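Local coordinates for protein Phthiocerol/phenolphthiocerol synthesis polyketide synthase type I PpsC (Mycobacterium tuberculosis, PDB 5NJI) that probably dehydrates beta-hydroxyacyl intermediates to trans-2-enoyl chains, as the dehydratase domain of a polyketide synthase that builds phthiocerol and phenolphthiocerol lipids, at residues Gly42-Glu47 against Ala81-Ala86; Trp93-Leu98 against Ala140-Ala145. The protein carries 1 engineered substitution. One frame throughout, in Å; residues are numbered along the deposited sequence.

Contact 1: residues Gly42-Glu47 against Ala81-Ala86; sequences GTRVWE and ATDTFA
Arg44 and Trp46, two residues apart on one strand, both turn their nitrogens onto a single carboxylate oxygen of Asp83. The arginine is worth following outward. Its CB lies 3.6 Å from Trp46 CH2. CG swings anti to the backbone N (chi1 -164°) and lies over one face of the Trp46 ring, 3.4 Å above the plane and offset toward the rim. From there the chain runs extended to NE; CD passes alongside Thr84, 3.3 Å from Thr84 OG1. NE gives a weak bond to Asp83 OD2, and NH2, at the end of the guanidinium, makes the firm one, a salt bridge of 2.9 Å from Arg44 NH2 to Asp83 OD2. The other terminal nitrogen, NH1, turns to Thr37 OG1.

The pairing joins the last turn of helix 70-84 to strand 44-50, consistent with the double hot-dog fold of polyketide synthase dehydratases, in which each half wraps antiparallel strands round a long helix. Trp46 NE1 reaches the same Asp83 OD2 at 2.8 Å, with an N-H...O angle of 155°. It comes in on the anti side and from the opposite face of the carboxylate plane to Arg44 NH2, so the oxygen is gripped between the two donors. Beside it, Thr84 OG1 lies at the edge of the indole, 3.3 Å from Trp46 CH2; that hydroxyl hydrogen-bonds to the Ala80 carbonyl, one turn back along the helix.

Contact 2: residues Trp93-Leu98 against Ala140-Ala145; sequences WMISEL and ATATVA
Val144 CG1 fits into the angle between the Trp93 side chain and the backbone of Met94, 3.7 Å from Trp93 CB and 3.5 Å from Met94 O. The Trp93 ring turns an edge to the Ala145 carbonyl, and its NE1 is hydrogen-bonded to Thr82 OG1. Antiparallel strands meet here, and a classic beta bulge bends one of them: Ser96 and Glu97 together face Thr143. Before the bulge, Met94 and Ala145 form a hydrogen-bonded pair, with 2.9 Å from Met94 N to Ala145 O; beyond it, Thr143 N reaches Glu97 O at 2.8 Å. Within the bulge, Ser96 N bonds to Thr143 O at a bent N-H...O angle of 133°.

The extra residue brings Ser96 OG against the methyl of Ala145, 3.7 Å from its CB. In the conformer described, Leu98 CG lies beside Ala142 CB, 3.9 Å away. The Thr141 side chain is about 6 Å from the bound dodecenoyl-CoA, so this end of the pair runs near the ligand pocket. Ala142 and Ala145 admit bulk from the facing strand, while Val144 is itself the bump; with mostly apolar touches between side chains, directional hold across this pair comes from backbone bonds.

Overall arrangement
From the N terminus, strand 44-50 follows the short strand 34-37, and contact 1 closes a loop of 33 residues when the chain arrives at the end of helix 70-84. Past a short connection, strand 93-100 is the next element. Contact 2 then closes a second loop, of 41 residues without a helix, once strands 110-118 and 122-130 have been laid down and strand 136-146 pairs back. The loops stand in series, neither nesting nor crossing. The contact centres are about 14 Å apart, yet the contacts touch: Ala81 and Phe85 pack on the Trp93 ring, and Ala81 also meets Val144. Helix 70-84 is thus tied to strand 44-50 at its end and rests against strands 93-100 and 136-146.

Contact 1: residues Gly42-Glu47 against Ala81-Ala86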
ATOM      1  N   GLY A  42     -13.364  13.492  21.763  1.00 21.85           N
ATOM      2  CA  GLY A  42     -13.335  13.936  20.385  1.00 20.88           C
ATOM      3  C   GLY A  42     -12.681  12.978  19.411  1.00 19.98           C
ATOM      4  O   GLY A  42     -12.581  13.304  18.227  1.00 22.92           O
ATOM      5  N   THR A  43     -12.235  11.822  19.871  1.00 18.39           N
ATOM      6  CA  THR A  43     -11.567  10.850  19.012  1.00 16.16           C
ATOM      7  C   THR A  43     -12.583  10.087  18.179  1.00 17.85           C
ATOM      8  O   THR A  43     -13.613   9.641  18.690  1.00 18.55           O
ATOM      9  CB  THR A  43     -10.751   9.915  19.892  1.00 18.36           C
ATOM     10  OG1 THR A  43      -9.776  10.692  20.581  1.00 21.82           O
ATOM     11  CG2 THR A  43     -10.074   8.791  19.107  1.00 21.20           C
ATOM     12  N   ARG A  44     -12.324   9.958  16.887  1.00 17.11           N
ATOM     13  CA  ARG A  44     -13.194   9.143  16.060  1.00 16.52           C
ATOM     14  C   ARG A  44     -12.661   7.723  16.076  1.00 15.41           C
ATOM     15  O   ARG A  44     -11.443   7.512  16.104  1.00 16.35           O
ATOM     16  CB  ARG A  44     -13.297   9.682  14.636  1.00 19.68           C
ATOM     17  CG  ARG A  44     -14.472   9.093  13.864  1.00 23.63           C
ATOM     18  CD  ARG A  44     -14.933  10.026  12.746  1.00 27.52           C
ATOM     19  NE  ARG A  44     -15.889   9.367  11.867  1.00 26.57           N
ATOM     20  CZ  ARG A  44     -17.182   9.222  12.144  1.00 33.37           C
ATOM     21  NH1 ARG A  44     -17.683   9.696  13.278  1.00 29.91           N
ATOM     22  NH2 ARG A  44     -17.978   8.598  11.284  1.00 27.12           N
ATOM     23  N   VAL A  45     -13.582   6.756  16.114  1.00 15.27           N
ATOM     24  CA  VAL A  45     -13.260   5.342  16.288  1.00 13.91           C
ATOM     25  C   VAL A  45     -14.058   4.540  15.269  1.00 15.86           C
ATOM     26  O   VAL A  45     -15.267   4.747  15.124  1.00 18.34           O
ATOM     27  CB  VAL A  45     -13.601   4.831  17.706  1.00 14.85           C
ATOM     28  CG1 VAL A  45     -13.102   3.398  17.869  1.00 18.31           C
ATOM     29  CG2 VAL A  45     -13.015   5.722  18.792  1.00 17.74           C
ATOM     30  N   TRP A  46     -13.395   3.605  14.589  1.00 15.04           N
ATOM     31  CA  TRP A  46     -14.064   2.692  13.676  1.00 15.87           C
ATOM     32  C   TRP A  46     -13.731   1.255  14.047  1.00 17.15           C
ATOM     33  O   TRP A  46     -12.651   0.973  14.576  1.00 18.72           O
ATOM     34  CB  TRP A  46     -13.613   2.900  12.217  1.00 17.84           C
ATOM     35  CG  TRP A  46     -13.855   4.248  11.593  1.00 16.95           C
ATOM     36  CD1 TRP A  46     -14.823   4.554  10.681  1.00 19.32           C
ATOM     37  CD2 TRP A  46     -13.093   5.456  11.786  1.00 14.22           C
ATOM     38  NE1 TRP A  46     -14.715   5.867  10.294  1.00 16.61           N
ATOM     39  CE2 TRP A  46     -13.666   6.442  10.955  1.00 15.14           C
ATOM     40  CE3 TRP A  46     -11.986   5.797  12.568  1.00 16.52           C
ATOM     41  CZ2 TRP A  46     -13.167   7.744  10.884  1.00 17.99           C
ATOM     42  CZ3 TRP A  46     -11.491   7.102  12.495  1.00 17.79           C
ATOM     43  CH2 TRP A  46     -12.086   8.053  11.666  1.00 15.04           C
ATOM     44  N   GLU A  47     -14.649   0.345  13.732  1.00 16.79           N
ATOM     45  CA  GLU A  47     -14.408  -1.087  13.833  1.00 18.75           C
ATOM     46  C   GLU A  47     -14.827  -1.770  12.546  1.00 18.90           C
ATOM     47  O   GLU A  47     -15.907  -1.505  12.008  1.00 18.93           O
ATOM     48  CB  GLU A  47     -15.177  -1.733  14.993  1.00 21.71           C
ATOM     49  CG  GLU A  47     -14.708  -1.291  16.358  1.00 27.12           C
ATOM     50  CD  GLU A  47     -15.437  -2.046  17.469  1.00 32.60           C
ATOM     51  OE1 GLU A  47     -16.230  -2.961  17.138  1.00 27.14           O
ATOM     52  OE2 GLU A  47     -15.223  -1.725  18.658  1.00 29.85           O
ATOM     53  N   ALA A  81      -9.620   9.787   7.340  1.00 16.22           N
ATOM     54  CA  ALA A  81      -9.672  11.241   7.193  1.00 19.78           C
ATOM     55  C   ALA A  81     -10.869  11.666   6.359  1.00 20.40           C
ATOM     56  O   ALA A  81     -11.564  12.626   6.698  1.00 22.28           O
ATOM     57  CB  ALA A  81      -8.373  11.759   6.559  1.00 18.43           C
ATOM     58  N   THR A  82     -11.116  10.971   5.252  1.00 19.43           N
ATOM     59  CA  THR A  82     -12.224  11.313   4.373  1.00 20.45           C
ATOM     60  C   THR A  82     -13.575  11.135   5.057  1.00 22.71           C
ATOM     61  O   THR A  82     -14.502  11.927   4.826  1.00 23.64           O
ATOM     62  CB  THR A  82     -12.119  10.462   3.101  1.00 23.57           C
ATOM     63  OG1 THR A  82     -10.908  10.799   2.428  1.00 24.78           O
ATOM     64  CG2 THR A  82     -13.290  10.707   2.162  1.00 25.48           C
ATOM     65  N   ASP A  83     -13.706  10.136   5.930  1.00 20.75           N
ATOM     66  CA  ASP A  83     -14.960   9.952   6.641  1.00 23.81           C
ATOM     67  C   ASP A  83     -15.147  10.972   7.748  1.00 31.56           C
ATOM     68  O   ASP A  83     -16.281  11.195   8.181  1.00 37.30           O
ATOM     69  CB  ASP A  83     -15.022   8.534   7.216  1.00 20.33           C
ATOM     70  CG  ASP A  83     -16.370   8.204   7.823  1.00 27.02           C
ATOM     71  OD1 ASP A  83     -17.402   8.367   7.125  1.00 26.14           O
ATOM     72  OD2 ASP A  83     -16.393   7.768   8.997  1.00 26.66           O
ATOM     73  N   THR A  84     -14.072  11.609   8.196  1.00 22.69           N
ATOM     74  CA  THR A  84     -14.134  12.532   9.319  1.00 20.72           C
ATOM     75  C   THR A  84     -14.345  13.973   8.876  1.00 23.27           C
ATOM     76  O   THR A  84     -15.089  14.722   9.519  1.00 28.22           O
ATOM     77  CB  THR A  84     -12.850  12.439  10.141  1.00 20.05           C
ATOM     78  OG1 THR A  84     -12.635  11.079  10.556  1.00 20.28           O
ATOM     79  CG2 THR A  84     -12.918  13.323  11.377  1.00 23.66           C
ATOM     80  N   PHE A  85     -13.698  14.380   7.795  1.00 23.21           N
ATOM     81  CA  PHE A  85     -13.700  15.769   7.365  1.00 22.99           C
ATOM     82  C   PHE A  85     -14.353  15.886   6.000  1.00 30.06           C
ATOM     83  O   PHE A  85     -14.088  15.085   5.098  1.00 40.22           O
ATOM     84  CB  PHE A  85     -12.275  16.325   7.307  1.00 23.26           C
ATOM     85  CG  PHE A  85     -11.497  16.126   8.574  1.00 23.35           C
ATOM     86  CD1 PHE A  85     -11.835  16.818   9.727  1.00 24.34           C
ATOM     87  CD2 PHE A  85     -10.433  15.230   8.635  1.00 26.66           C
ATOM     88  CE1 PHE A  85     -11.126  16.652  10.888  1.00 28.79           C
ATOM     89  CE2 PHE A  85      -9.720  15.057   9.809  1.00 24.90           C
ATOM     90  CZ  PHE A  85     -10.071  15.762  10.938  1.00 24.42           C
ATOM     91  N   ALA A  86     -15.197  16.898   5.854  1.00 31.72           N
ATOM     92  CA  ALA A  86     -15.801  17.205   4.567  1.00 38.91           C
ATOM     93  C   ALA A  86     -14.825  18.049   3.765  1.00 37.57           C
ATOM     94  O   ALA A  86     -14.451  19.145   4.195  1.00 51.45           O
ATOM     95  CB  ALA A  86     -17.120  17.946   4.757  1.00 40.83           C
TER

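Contact 2: residues Trp93-Leu98 against Ala140-Ala145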
ATOM      1  N   TRP A  93      -6.032  14.385   0.470  1.00 21.51           N
ATOM      2  CA  TRP A  93      -5.063  14.034   1.497  1.00 23.03           C
ATOM      3  C   TRP A  93      -3.795  13.467   0.885  1.00 28.64           C
ATOM      4  O   TRP A  93      -3.799  12.916  -0.214  1.00 24.88           O
ATOM      5  CB  TRP A  93      -5.605  12.964   2.464  1.00 20.60           C
ATOM      6  CG  TRP A  93      -7.001  13.201   2.888  1.00 21.97           C
ATOM      7  CD1 TRP A  93      -8.102  12.520   2.493  1.00 31.16           C
ATOM      8  CD2 TRP A  93      -7.448  14.212   3.783  1.00 21.92           C
ATOM      9  NE1 TRP A  93      -9.219  13.046   3.090  1.00 27.34           N
ATOM     10  CE2 TRP A  93      -8.842  14.090   3.887  1.00 23.70           C
ATOM     11  CE3 TRP A  93      -6.801  15.213   4.507  1.00 22.46           C
ATOM     12  CZ2 TRP A  93      -9.600  14.935   4.682  1.00 28.41           C
ATOM     13  CZ3 TRP A  93      -7.548  16.053   5.291  1.00 30.79           C
ATOM     14  CH2 TRP A  93      -8.932  15.910   5.377  1.00 31.37           C
ATOM     15  N   MET A  94      -2.723  13.573   1.655  1.00 21.05           N
ATOM     16  CA  MET A  94      -1.505  12.809   1.455  1.00 17.75           C
ATOM     17  C   MET A  94      -1.169  12.112   2.765  1.00 19.96           C
ATOM     18  O   MET A  94      -1.655  12.489   3.829  1.00 20.56           O
ATOM     19  CB  MET A  94      -0.342  13.710   1.008  1.00 20.03           C
ATOM     20  CG  MET A  94       0.187  14.644   2.112  1.00 21.30           C
ATOM     21  SD  MET A  94       1.495  15.706   1.447  1.00 31.05           S
ATOM     22  CE  MET A  94       2.924  14.675   1.775  1.00 52.71           C
ATOM     23  N   ILE A  95      -0.349  11.076   2.693  1.00 18.40           N
ATOM     24  CA  ILE A  95       0.189  10.455   3.890  1.00 17.70           C
ATOM     25  C   ILE A  95       1.601  10.971   4.092  1.00 19.91           C
ATOM     26  O   ILE A  95       2.509  10.648   3.319  1.00 21.31           O
ATOM     27  CB  ILE A  95       0.173   8.928   3.807  1.00 18.69           C
ATOM     28  CG1 ILE A  95      -1.259   8.455   3.558  1.00 22.03           C
ATOM     29  CG2 ILE A  95       0.715   8.356   5.113  1.00 20.88           C
ATOM     30  CD1 ILE A  95      -1.387   6.963   3.278  1.00 21.42           C
ATOM     31  N   SER A  96       1.793  11.754   5.151  1.00 17.93           N
ATOM     32  CA  SER A  96       3.131  12.244   5.465  1.00 18.56           C
ATOM     33  C   SER A  96       4.039  11.118   5.924  1.00 15.58           C
ATOM     34  O   SER A  96       5.201  11.030   5.500  1.00 21.17           O
ATOM     35  CB  SER A  96       3.061  13.327   6.549  1.00 28.11           C
ATOM     36  OG  SER A  96       2.250  14.398   6.133  1.00 34.46           O
ATOM     37  N   GLU A  97       3.528  10.247   6.797  1.00 19.41           N
ATOM     38  CA  GLU A  97       4.300   9.163   7.367  1.00 18.85           C
ATOM     39  C   GLU A  97       3.344   8.053   7.768  1.00 18.02           C
ATOM     40  O   GLU A  97       2.275   8.312   8.321  1.00 20.08           O
ATOM     41  CB  GLU A  97       5.090   9.640   8.598  1.00 31.73           C
ATOM     42  CG  GLU A  97       5.952   8.615   9.296  1.00 54.30           C
ATOM     43  CD  GLU A  97       6.516   9.149  10.603  1.00 67.75           C
ATOM     44  OE1 GLU A  97       6.336  10.355  10.884  1.00 72.37           O
ATOM     45  OE2 GLU A  97       7.135   8.365  11.351  1.00 70.83           O
ATOM     46  N   LEU A  98       3.723   6.824   7.457  0.51 16.33           N
ATOM     47  CA  LEU A  98       2.965   5.679   7.929  0.51 17.87           C
ATOM     48  C   LEU A  98       3.954   4.649   8.436  0.51 17.40           C
ATOM     49  O   LEU A  98       4.859   4.234   7.711  0.51 19.22           O
ATOM     50  CB  LEU A  98       2.077   5.091   6.834  0.51 18.14           C
ATOM     51  CG  LEU A  98       1.094   4.041   7.355  0.51 17.90           C
ATOM     52  CD1 LEU A  98      -0.129   3.997   6.476  0.51 15.14           C
ATOM     53  CD2 LEU A  98       1.731   2.666   7.434  0.51 17.93           C
ATOM     54  N   ALA A 140      -0.284  -0.221  13.019  1.00 17.15           N
ATOM     55  CA  ALA A 140       0.216   0.843  12.175  1.00 18.68           C
ATOM     56  C   ALA A 140      -0.226   2.168  12.760  1.00 18.55           C
ATOM     57  O   ALA A 140      -1.251   2.252  13.430  1.00 16.98           O
ATOM     58  CB  ALA A 140      -0.282   0.705  10.730  1.00 20.35           C
ATOM     59  N   THR A 141       0.563   3.199  12.485  1.00 17.28           N
ATOM     60  CA  THR A 141       0.217   4.575  12.785  1.00 19.30           C
ATOM     61  C   THR A 141       0.475   5.398  11.541  1.00 22.99           C
ATOM     62  O   THR A 141       1.344   5.052  10.738  1.00 22.39           O
ATOM     63  CB  THR A 141       1.036   5.146  13.945  1.00 22.04           C
ATOM     64  OG1 THR A 141       2.432   5.030  13.646  1.00 23.64           O
ATOM     65  CG2 THR A 141       0.739   4.408  15.216  1.00 21.89           C
ATOM     66  N   ALA A 142      -0.293   6.474  11.363  1.00 18.52           N
ATOM     67  CA  ALA A 142      -0.089   7.317  10.194  1.00 17.87           C
ATOM     68  C   ALA A 142      -0.365   8.772  10.531  1.00 20.90           C
ATOM     69  O   ALA A 142      -1.243   9.092  11.333  1.00 20.12           O
ATOM     70  CB  ALA A 142      -0.972   6.917   9.017  1.00 16.47           C
ATOM     71  N   THR A 143       0.410   9.653   9.916  1.00 16.64           N
ATOM     72  CA  THR A 143       0.106  11.075   9.910  1.00 19.35           C
ATOM     73  C   THR A 143      -0.432  11.436   8.535  1.00 23.31           C
ATOM     74  O   THR A 143       0.242  11.220   7.517  1.00 20.82           O
ATOM     75  CB  THR A 143       1.341  11.903  10.251  1.00 22.67           C
ATOM     76  OG1 THR A 143       1.800  11.558  11.556  1.00 29.08           O
ATOM     77  CG2 THR A 143       0.997  13.375  10.222  1.00 27.02           C
ATOM     78  N   VAL A 144      -1.641  11.981   8.506  1.00 19.42           N
ATOM     79  CA  VAL A 144      -2.320  12.371   7.280  1.00 20.27           C
ATOM     80  C   VAL A 144      -2.445  13.886   7.255  1.00 19.71           C
ATOM     81  O   VAL A 144      -2.750  14.514   8.275  1.00 21.91           O
ATOM     82  CB  VAL A 144      -3.707  11.708   7.175  1.00 19.12           C
ATOM     83  CG1 VAL A 144      -4.444  12.142   5.927  1.00 23.71           C
ATOM     84  CG2 VAL A 144      -3.577  10.183   7.224  1.00 18.27           C
ATOM     85  N   ALA A 145      -2.215  14.477   6.085  1.00 18.07           N
ATOM     86  CA  ALA A 145      -2.226  15.924   5.955  1.00 22.61           C
ATOM     87  C   ALA A 145      -2.908  16.297   4.647  1.00 21.14           C
ATOM     88  O   ALA A 145      -3.097  15.469   3.757  1.00 20.52           O
ATOM     89  CB  ALA A 145      -0.803  16.498   6.022  1.00 25.39           C
TER